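Local coordinates for protein enoyl-CoA hydratase/isomerase (Mycobacterium abscessus, PDB 3QXZ) that probably acts on enoyl-CoA thioesters in fatty acid metabolism, as a hydratase or isomerase of the crotonase superfamily, at residues L39-Q44 / V90-A94; H108-M114 / G129-Q135; I122-E128 / A180-A186. All blocks are in the same frame, centred on the assembly; numbering follows the deposited sequence.

Overall arrangement
The three contacts follow the chain through one crotonase-like domain. Interaction 1 closes before the others open and seats helix 33-48 on the loop that leads toward strand 101-105; its centre is about 20 Å from that of interaction 2 and 23 Å from that of interaction 3, without touching either. Interactions 2 and 3 alternate along the sequence, and their centres are only about 14 Å apart. They meet where Tyr131 OH lies 2.7 Å from Ala126 O, a probable hydrogen bond joining the small parallel pair 108-110/131-132 to strand 122-126 of the six-stranded sheet. Interaction 3 reaches the second subunit through Asn181. The helix start in interaction 2 probably lies at the oxyanion hole, as in crotonases.

Interaction 1 (L39-Q44 / V90-A94). With EDO (1,2-ethanediol), chain I.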
loop_
_atom_site.group_PDB
_atom_site.type_symbol
_atom_site.label_atom_id
_atom_site.label_comp_id
_atom_site.label_asym_id
_atom_site.label_seq_id
_atom_site.Cartn_x
_atom_site.Cartn_y
_atom_site.Cartn_z
ATOM N N LEU A 39 -16.878 -22.680 -7.100
ATOM C CA LEU A 39 -16.845 -21.276 -6.708
ATOM C C LEU A 39 -16.572 -20.397 -7.924
ATOM O O LEU A 39 -17.205 -19.347 -8.093
ATOM C CB LEU A 39 -15.826 -21.049 -5.581
ATOM C CG LEU A 39 -15.665 -19.604 -5.090
ATOM C CD1 LEU A 39 -17.014 -19.006 -4.643
ATOM C CD2 LEU A 39 -14.641 -19.509 -3.969
ATOM N N GLY A 40 -15.646 -20.810 -8.776
ATOM C CA GLY A 40 -15.366 -20.071 -9.998
ATOM C C GLY A 40 -16.591 -20.009 -10.896
ATOM O O GLY A 40 -16.933 -18.951 -11.429
ATOM N N ALA A 41 -17.269 -21.150 -11.057
ATOM C CA ALA A 41 -18.474 -21.203 -11.891
ATOM C C ALA A 41 -19.569 -20.305 -11.341
ATOM O O ALA A 41 -20.254 -19.639 -12.111
ATOM C CB ALA A 41 -18.979 -22.642 -12.013
ATOM N N ALA A 42 -19.721 -20.281 -10.017
ATOM C CA ALA A 42 -20.730 -19.436 -9.371
ATOM C C ALA A 42 -20.389 -17.957 -9.544
ATOM O O ALA A 42 -21.267 -17.158 -9.857
ATOM C CB ALA A 42 -20.879 -19.774 -7.894
ATOM N N TYR A 43 -19.127 -17.583 -9.347
ATOM C CA TYR A 43 -18.709 -16.197 -9.597
ATOM C C TYR A 43 -19.095 -15.761 -11.014
ATOM O O TYR A 43 -19.626 -14.672 -11.209
ATOM C CB TYR A 43 -17.204 -16.034 -9.410
ATOM C CG TYR A 43 -16.755 -15.820 -7.991
ATOM C CD1 TYR A 43 -17.591 -15.241 -7.036
ATOM C CD2 TYR A 43 -15.471 -16.177 -7.611
ATOM C CE1 TYR A 43 -17.146 -15.008 -5.735
ATOM C CE2 TYR A 43 -15.021 -15.964 -6.299
ATOM C CZ TYR A 43 -15.877 -15.391 -5.376
ATOM O OH TYR A 43 -15.445 -15.144 -4.086
ATOM N N GLN A 44 -18.815 -16.598 -12.011
ATOM C CA GLN A 44 -19.094 -16.213 -13.389
ATOM C C GLN A 44 -20.598 -16.047 -13.648
ATOM O O GLN A 44 -21.043 -15.046 -14.228
ATOM C CB GLN A 44 -18.493 -17.209 -14.384
ATOM C CG GLN A 44 -18.661 -16.737 -15.845
ATOM C CD GLN A 44 -17.897 -15.450 -16.105
ATOM O OE1 GLN A 44 -16.664 -15.437 -16.098
ATOM N NE2 GLN A 44 -18.630 -14.349 -16.328
ATOM N N VAL A 90 -9.428 -21.138 -8.380
ATOM C CA VAL A 90 -10.715 -20.463 -8.518
ATOM C C VAL A 90 -10.589 -19.449 -9.638
ATOM O O VAL A 90 -9.826 -18.476 -9.511
ATOM C CB VAL A 90 -11.152 -19.787 -7.207
ATOM C CG1 VAL A 90 -12.428 -18.978 -7.424
ATOM C CG2 VAL A 90 -11.346 -20.823 -6.119
ATOM N N GLN A 91 -11.295 -19.689 -10.734
ATOM C CA GLN A 91 -11.258 -18.835 -11.909
ATOM C C GLN A 91 -12.686 -18.715 -12.443
ATOM O O GLN A 91 -13.385 -19.721 -12.595
ATOM C CB GLN A 91 -10.314 -19.423 -12.968
ATOM C CG GLN A 91 -8.857 -19.486 -12.487
ATOM C CD GLN A 91 -7.912 -20.067 -13.517
ATOM O OE1 GLN A 91 -7.950 -19.697 -14.689
ATOM N NE2 GLN A 91 -7.040 -20.969 -13.079
ATOM N N PRO A 92 -13.158 -17.483 -12.699
ATOM C CA PRO A 92 -12.453 -16.216 -12.507
ATOM C C PRO A 92 -12.266 -15.893 -11.032
ATOM O O PRO A 92 -12.992 -16.433 -10.162
ATOM C CB PRO A 92 -13.415 -15.197 -13.116
ATOM C CG PRO A 92 -14.754 -15.796 -12.912
ATOM C CD PRO A 92 -14.526 -17.269 -13.187
ATOM N N ALA A 93 -11.310 -15.016 -10.762
ATOM C CA ALA A 93 -11.075 -14.494 -9.404
ATOM C C ALA A 93 -12.140 -13.426 -9.148
ATOM O O ALA A 93 -12.634 -12.776 -10.073
ATOM C CB ALA A 93 -9.710 -13.883 -9.307
ATOM N N ALA A 94 -12.480 -13.217 -7.886
ATOM C CA ALA A 94 -13.504 -12.231 -7.542
ATOM C C ALA A 94 -13.159 -10.842 -8.097
ATOM O O ALA A 94 -14.068 -10.103 -8.521
ATOM C CB ALA A 94 -13.706 -12.191 -6.036
HETATM C C1 EDO I . -14.990 -12.396 -15.384
HETATM O O1 EDO I . -14.813 -13.388 -16.404
HETATM C C2 EDO I . -15.979 -11.338 -15.856
HETATM O O2 EDO I . -17.320 -11.836 -15.729
#
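The peptide oxygen of Gln91 enters the shallow notch that Gly40 makes in the surface of helix 33-48. Gly40 CA is 3.3 Å from Gln91 O, a CA-H...O contact that the lack of a side chain at this glycine permits. The next bump is the ring of Pro92, which follows a cis peptide bond and lays its CD 3.4 Å from Gly40 O. On the other flank Val90 CG1, anti to the backbone N (chi1 174°), fits between Leu39 and Tyr43, with Leu39 CG at 4.0 Å. Contact between the two segments is thus by shape, without direct hydrogen bonds. In this crotonase-like domain it seats a helix, packed by Leu39 and Tyr43 against the strands of the main sheet, on the loop between strands 54-59 and 101-105. Tyr43 is the large knob of the helix. Leu39 CD1 lies over one face of its ring and Ala94 CA, 4.2 Å above the plane, over the opposite face, each displaced toward the rim. At the ring edge, near its plane, Pro92 O approaches Tyr43 CD2 to 3.6 Å; this carbonyl oxygen is buried and has no polar partner in the model. Farther along, the bend of Gln44 at chi2 (64°) carries its amide past Pro92, and OE1 reaches to 3.7 Å from Pro92 CG. The same amide grips an ethanediol, probably from the crystallisation liquor, at both ends: EDO O1 donates to Gln44 OE1 over 2.8 Å, while Gln44 NE2 donates to EDO O2. Asp47 also bonds to the diol.

Interaction 2 (H108-M114 / G129-Q135); sequences HAIGIGM and GRYAIPQ
This is a short parallel beta pairing, a separate two-stranded sheet of strands 108-110 and 131-132, in which Ala109 and Ile110 bridge Tyr131 and Ala132; it runs into helix 112-117, and the backbone of 108-110 also bonds Phe64 and Cys65. Ala109 N donates to Arg130 O at 3.0 Å, nearly along the C=O axis, whereas Ala132 N to Ala109 O is weak. Gly111 N closes the ladder on Ala132 O over 2.8 Å, tilted 26° from the carbonyl plane. At the other end the backbone N of Arg130 points at His108 ND1 from 2.9 Å, only 4° out of the imidazole plane, which helps set the rotation of that ring. Ile110 CD1 sits 3.4 Å above one face of the Arg130 guanidinium, offset toward its rim; Arg130 NE is bonded to Ser168. The Met114 chain, bent at chi2 and chi3, folds its CE back to 3.6 Å from Tyr131 CD1, while Met114 CG rests on Ile133 CG1. In crotonases the turn equivalent to Gly111-Ile112, at the helix N-terminus, supplies one of two oxyanion-hole peptides; here the other probably comes from the loop around Cys65, with 129-135 bracing the turn from the side.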
loop_
_atom_site.group_PDB
_atom_site.type_symbol
_atom_site.label_atom_id
_atom_site.label_comp_id
_atom_site.label_asym_id
_atom_site.label_seq_id
_atom_site.Cartn_x
_atom_site.Cartn_y
_atom_site.Cartn_z
ATOM N N HIS A 108 -12.183 -18.937 11.226
ATOM C CA HIS A 108 -10.847 -19.318 10.736
ATOM C C HIS A 108 -10.738 -19.289 9.237
ATOM O O HIS A 108 -11.599 -19.820 8.530
ATOM C CB HIS A 108 -10.482 -20.728 11.206
ATOM C CG HIS A 108 -10.718 -20.953 12.664
ATOM N ND1 HIS A 108 -10.294 -20.069 13.628
ATOM C CD2 HIS A 108 -11.342 -21.962 13.321
ATOM C CE1 HIS A 108 -10.620 -20.534 14.824
ATOM N NE2 HIS A 108 -11.263 -21.678 14.661
ATOM N N ALA A 109 -9.661 -18.664 8.766
ATOM C CA ALA A 109 -9.345 -18.644 7.332
ATOM C C ALA A 109 -7.848 -18.896 7.203
ATOM O O ALA A 109 -7.035 -18.041 7.555
ATOM C CB ALA A 109 -9.755 -17.321 6.690
ATOM N N ILE A 110 -7.504 -20.092 6.736
ATOM C CA ILE A 110 -6.116 -20.573 6.764
ATOM C C ILE A 110 -5.677 -20.997 5.363
ATOM O O ILE A 110 -6.438 -21.664 4.650
ATOM C CB ILE A 110 -5.970 -21.797 7.732
ATOM C CG1 ILE A 110 -6.457 -21.458 9.156
ATOM C CG2 ILE A 110 -4.545 -22.358 7.719
ATOM C CD1 ILE A 110 -5.628 -20.478 9.870
ATOM N N GLY A 111 -4.466 -20.611 4.965
ATOM C CA GLY A 111 -3.901 -21.074 3.694
ATOM C C GLY A 111 -4.720 -20.570 2.526
ATOM O O GLY A 111 -4.963 -19.354 2.424
ATOM N N ILE A 112 -5.151 -21.467 1.641
ATOM C CA ILE A 112 -5.989 -21.050 0.523
ATOM C C ILE A 112 -7.350 -20.490 0.993
ATOM O O ILE A 112 -7.988 -19.699 0.277
ATOM C CB ILE A 112 -6.111 -22.142 -0.583
ATOM C CG1 ILE A 112 -6.589 -21.485 -1.909
ATOM C CG2 ILE A 112 -6.915 -23.362 -0.059
ATOM C CD1 ILE A 112 -6.149 -22.193 -3.148
ATOM N N GLY A 113 -7.780 -20.850 2.206
ATOM C CA GLY A 113 -8.960 -20.193 2.781
ATOM C C GLY A 113 -8.760 -18.688 2.901
ATOM O O GLY A 113 -9.680 -17.901 2.623
ATOM N N MET A 114 -7.559 -18.292 3.330
ATOM C CA MET A 114 -7.242 -16.877 3.391
ATOM C C MET A 114 -6.906 -16.293 2.012
ATOM O O MET A 114 -7.367 -15.192 1.678
ATOM C CB MET A 114 -6.104 -16.613 4.373
ATOM C CG MET A 114 -5.640 -15.144 4.411
ATOM S SD MET A 114 -6.925 -13.911 4.781
ATOM C CE MET A 114 -7.140 -14.309 6.502
ATOM N N GLY A 129 -11.252 -15.456 15.144
ATOM C CA GLY A 129 -10.698 -16.363 14.131
ATOM C C GLY A 129 -9.181 -16.501 14.154
ATOM O O GLY A 129 -8.472 -15.575 14.552
ATOM N N ARG A 130 -8.713 -17.668 13.727
ATOM C CA ARG A 130 -7.303 -17.872 13.421
ATOM C C ARG A 130 -7.087 -17.611 11.923
ATOM O O ARG A 130 -7.799 -18.162 11.084
ATOM C CB ARG A 130 -6.814 -19.285 13.768
ATOM C CG ARG A 130 -5.282 -19.408 13.553
ATOM C CD ARG A 130 -4.695 -20.812 13.717
ATOM N NE ARG A 130 -3.461 -20.929 12.918
ATOM C CZ ARG A 130 -3.198 -21.908 12.054
ATOM N NH1 ARG A 130 -4.057 -22.910 11.889
ATOM N NH2 ARG A 130 -2.059 -21.896 11.361
ATOM N N TYR A 131 -6.082 -16.796 11.617
ATOM C CA TYR A 131 -5.766 -16.390 10.233
ATOM C C TYR A 131 -4.296 -16.629 9.967
ATOM O O TYR A 131 -3.455 -16.262 10.781
ATOM C CB TYR A 131 -6.109 -14.905 10.034
ATOM C CG TYR A 131 -7.551 -14.641 10.391
ATOM C CD1 TYR A 131 -8.584 -15.254 9.669
ATOM C CD2 TYR A 131 -7.882 -13.864 11.507
ATOM C CE1 TYR A 131 -9.914 -15.079 10.031
ATOM C CE2 TYR A 131 -9.204 -13.679 11.878
ATOM C CZ TYR A 131 -10.211 -14.281 11.126
ATOM O OH TYR A 131 -11.541 -14.114 11.488
ATOM N N ALA A 132 -3.967 -17.263 8.837
ATOM C CA ALA A 132 -2.560 -17.519 8.503
ATOM C C ALA A 132 -2.488 -17.911 7.055
ATOM O O ALA A 132 -3.464 -18.439 6.490
ATOM C CB ALA A 132 -1.960 -18.651 9.368
ATOM N N ILE A 133 -1.295 -17.726 6.482
ATOM C CA ILE A 133 -0.961 -18.217 5.134
ATOM C C ILE A 133 0.304 -19.060 5.339
ATOM O O ILE A 133 1.409 -18.590 5.093
ATOM C CB ILE A 133 -0.755 -17.046 4.145
ATOM C CG1 ILE A 133 -1.998 -16.155 4.118
ATOM C CG2 ILE A 133 -0.448 -17.552 2.750
ATOM C CD1 ILE A 133 -1.763 -14.791 3.415
ATOM N N PRO A 134 0.137 -20.313 5.827
ATOM C CA PRO A 134 1.300 -21.045 6.336
ATOM C C PRO A 134 1.915 -22.018 5.351
ATOM O O PRO A 134 2.702 -22.870 5.767
ATOM C CB PRO A 134 0.711 -21.798 7.524
ATOM C CG PRO A 134 -0.667 -22.183 7.043
ATOM C CD PRO A 134 -1.124 -21.018 6.150
ATOM N N GLN A 135 1.591 -21.887 4.068
ATOM C CA GLN A 135 2.055 -22.844 3.046
ATOM C C GLN A 135 3.564 -23.122 3.098
ATOM O O GLN A 135 3.989 -24.267 2.908
ATOM C CB GLN A 135 1.685 -22.308 1.663
ATOM C CG GLN A 135 0.213 -22.531 1.234
ATOM C CD GLN A 135 -0.742 -21.415 1.665
ATOM O OE1 GLN A 135 -0.596 -20.815 2.733
ATOM N NE2 GLN A 135 -1.728 -21.129 0.817
#

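Interaction 3 (I122-E128 / A180-A186); sequences IRILAEE and ANRCLPA
Strand 182-184, outermost in the main sheet within this chain, pairs in parallel with strand 122-126, Ile124, Leu125 and Ala126 bridging Arg182, Cys183 and Leu184. The strand axes come within 4.7 Å at 28°. Leu125 anchors the ladder, its N donating to Arg182 O at 2.9 Å and its O accepting from Leu184 N. Around Arg123 the pairing is taken over by Asn181: Asn181 N bonds Arg123 O at 2.8 Å in the carbonyl plane, while Arg123 N donates to the side-chain Asn181 OD1 at 2.9 Å from above the amide plane. CG of Asn181 anti to its carbonyl carbon (chi1 -60°) brings OD1 back to that N-H, and ND2 bonds Glu161 and Ala157 of the second subunit. At the far end Glu127 N bonds Leu184 O over 2.8 Å, and the carboxylate of Glu128, met on its syn side, takes Ala186 N at 2.8 Å from OE1, at the approach to helix 186-203. Ile124 CG2 and Leu184 CD1, 4.1 Å apart, lie on the face packed by that helix; Leu125 and Cys183 face helix 171-177. After an excursion through strand 131-132 and the helices to 171-177, strand 182-184 thus completes the edge of the crotonase-fold sheet beside 122-126.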
loop_
_atom_site.group_PDB
_atom_site.type_symbol
_atom_site.label_atom_id
_atom_site.label_comp_id
_atom_site.label_asym_id
_atom_site.label_seq_id
_atom_site.Cartn_x
_atom_site.Cartn_y
_atom_site.Cartn_z
ATOM N N ILE A 122 -13.689 -6.379 -0.351
ATOM C CA ILE A 122 -13.879 -5.925 1.026
ATOM C C ILE A 122 -13.899 -7.171 1.915
ATOM O O ILE A 122 -14.485 -8.198 1.543
ATOM C CB ILE A 122 -15.213 -5.155 1.131
ATOM C CG1 ILE A 122 -15.165 -3.875 0.268
ATOM C CG2 ILE A 122 -15.598 -4.858 2.619
ATOM C CD1 ILE A 122 -16.568 -3.281 -0.106
ATOM N N ARG A 123 -13.233 -7.098 3.066
ATOM C CA ARG A 123 -13.215 -8.192 4.050
ATOM C C ARG A 123 -13.633 -7.686 5.423
ATOM O O ARG A 123 -13.131 -6.672 5.906
ATOM C CB ARG A 123 -11.814 -8.815 4.164
ATOM C CG ARG A 123 -11.539 -9.900 3.131
ATOM C CD ARG A 123 -10.040 -10.261 3.003
ATOM N NE ARG A 123 -9.282 -9.098 2.543
ATOM C CZ ARG A 123 -9.344 -8.605 1.316
ATOM N NH1 ARG A 123 -10.044 -9.213 0.353
ATOM N NH2 ARG A 123 -8.720 -7.474 1.065
ATOM N N ILE A 124 -14.538 -8.439 6.042
ATOM C CA ILE A 124 -14.887 -8.229 7.446
ATOM C C ILE A 124 -14.500 -9.518 8.150
ATOM O O ILE A 124 -14.949 -10.607 7.740
ATOM C CB ILE A 124 -16.391 -7.933 7.605
ATOM C CG1 ILE A 124 -16.766 -6.659 6.823
ATOM C CG2 ILE A 124 -16.754 -7.779 9.105
ATOM C CD1 ILE A 124 -18.287 -6.380 6.846
ATOM N N LEU A 125 -13.647 -9.404 9.175
ATOM C CA LEU A 125 -13.105 -10.585 9.878
ATOM C C LEU A 125 -13.612 -10.726 11.307
ATOM O O LEU A 125 -13.789 -9.742 12.023
ATOM C CB LEU A 125 -11.557 -10.578 9.875
ATOM C CG LEU A 125 -10.841 -11.256 8.705
ATOM C CD1 LEU A 125 -11.175 -10.619 7.359
ATOM C CD2 LEU A 125 -9.313 -11.214 8.932
ATOM N N ALA A 126 -13.792 -11.977 11.702
ATOM C CA ALA A 126 -14.186 -12.337 13.067
ATOM C C ALA A 126 -13.000 -12.166 14.017
ATOM O O ALA A 126 -11.916 -12.723 13.780
ATOM C CB ALA A 126 -14.653 -13.774 13.089
ATOM N N GLU A 127 -13.229 -11.464 15.132
ATOM C CA GLU A 127 -12.184 -11.292 16.153
ATOM C C GLU A 127 -11.635 -12.603 16.726
ATOM O O GLU A 127 -10.457 -12.684 17.094
ATOM C CB GLU A 127 -12.686 -10.361 17.269
ATOM C CG GLU A 127 -12.736 -8.906 16.807
ATOM C CD GLU A 127 -13.628 -8.023 17.678
ATOM O OE1 GLU A 127 -14.147 -8.504 18.707
ATOM O OE2 GLU A 127 -13.810 -6.838 17.323
ATOM N N GLU A 128 -12.481 -13.623 16.775
ATOM C CA GLU A 128 -12.114 -14.920 17.375
ATOM C C GLU A 128 -11.374 -15.855 16.419
ATOM O O GLU A 128 -10.916 -16.927 16.827
ATOM C CB GLU A 128 -13.364 -15.625 17.926
ATOM C CG GLU A 128 -14.136 -14.846 18.998
ATOM C CD GLU A 128 -15.244 -13.954 18.436
ATOM O OE1 GLU A 128 -15.220 -13.594 17.232
ATOM O OE2 GLU A 128 -16.160 -13.598 19.210
ATOM N N ALA A 180 -7.858 -6.135 6.029
ATOM C CA ALA A 180 -9.298 -6.218 6.277
ATOM C C ALA A 180 -9.859 -4.839 6.521
ATOM O O ALA A 180 -9.163 -3.930 6.991
ATOM C CB ALA A 180 -9.577 -7.128 7.492
ATOM N N ASN A 181 -11.145 -4.689 6.224
ATOM C CA ASN A 181 -11.837 -3.424 6.388
ATOM C C ASN A 181 -12.318 -3.189 7.801
ATOM O O ASN A 181 -12.369 -2.051 8.264
ATOM C CB ASN A 181 -13.001 -3.336 5.391
ATOM C CG ASN A 181 -12.523 -3.417 3.972
ATOM O OD1 ASN A 181 -12.142 -4.486 3.481
ATOM N ND2 ASN A 181 -12.507 -2.262 3.307
ATOM N N ARG A 182 -12.708 -4.266 8.459
ATOM C CA ARG A 182 -13.337 -4.189 9.773
ATOM C C ARG A 182 -13.189 -5.530 10.464
ATOM O O ARG A 182 -13.116 -6.581 9.802
ATOM C CB ARG A 182 -14.837 -3.843 9.616
ATOM C CG ARG A 182 -15.560 -3.505 10.933
ATOM C CD ARG A 182 -16.991 -3.099 10.684
ATOM N NE ARG A 182 -17.568 -2.557 11.911
ATOM C CZ ARG A 182 -18.857 -2.275 12.073
ATOM N NH1 ARG A 182 -19.716 -2.487 11.079
ATOM N NH2 ARG A 182 -19.287 -1.787 13.236
ATOM N N CYS A 183 -13.154 -5.493 11.795
ATOM C CA CYS A 183 -13.281 -6.717 12.564
ATOM C C CYS A 183 -14.403 -6.597 13.595
ATOM O O CYS A 183 -14.685 -5.500 14.097
ATOM C CB CYS A 183 -11.957 -7.137 13.203
ATOM S SG CYS A 183 -11.282 -6.002 14.361
ATOM N N LEU A 184 -15.066 -7.717 13.822
ATOM C CA LEU A 184 -16.245 -7.786 14.694
ATOM C C LEU A 184 -16.284 -9.131 15.373
ATOM O O LEU A 184 -15.648 -10.080 14.920
ATOM C CB LEU A 184 -17.532 -7.635 13.868
ATOM C CG LEU A 184 -17.819 -6.251 13.303
ATOM C CD1 LEU A 184 -18.941 -6.328 12.285
ATOM C CD2 LEU A 184 -18.167 -5.270 14.431
ATOM N N PRO A 185 -17.068 -9.242 16.457
ATOM C CA PRO A 185 -17.325 -10.569 16.991
ATOM C C PRO A 185 -17.893 -11.452 15.885
ATOM O O PRO A 185 -18.664 -10.973 15.034
ATOM C CB PRO A 185 -18.383 -10.312 18.070
ATOM C CG PRO A 185 -18.100 -8.917 18.513
ATOM C CD PRO A 185 -17.735 -8.183 17.241
ATOM N N ALA A 186 -17.505 -12.720 15.881
ATOM C CA ALA A 186 -17.884 -13.663 14.820
ATOM C C ALA A 186 -19.359 -13.636 14.441
ATOM O O ALA A 186 -19.704 -13.636 13.255
ATOM C CB ALA A 186 -17.480 -15.075 15.199
#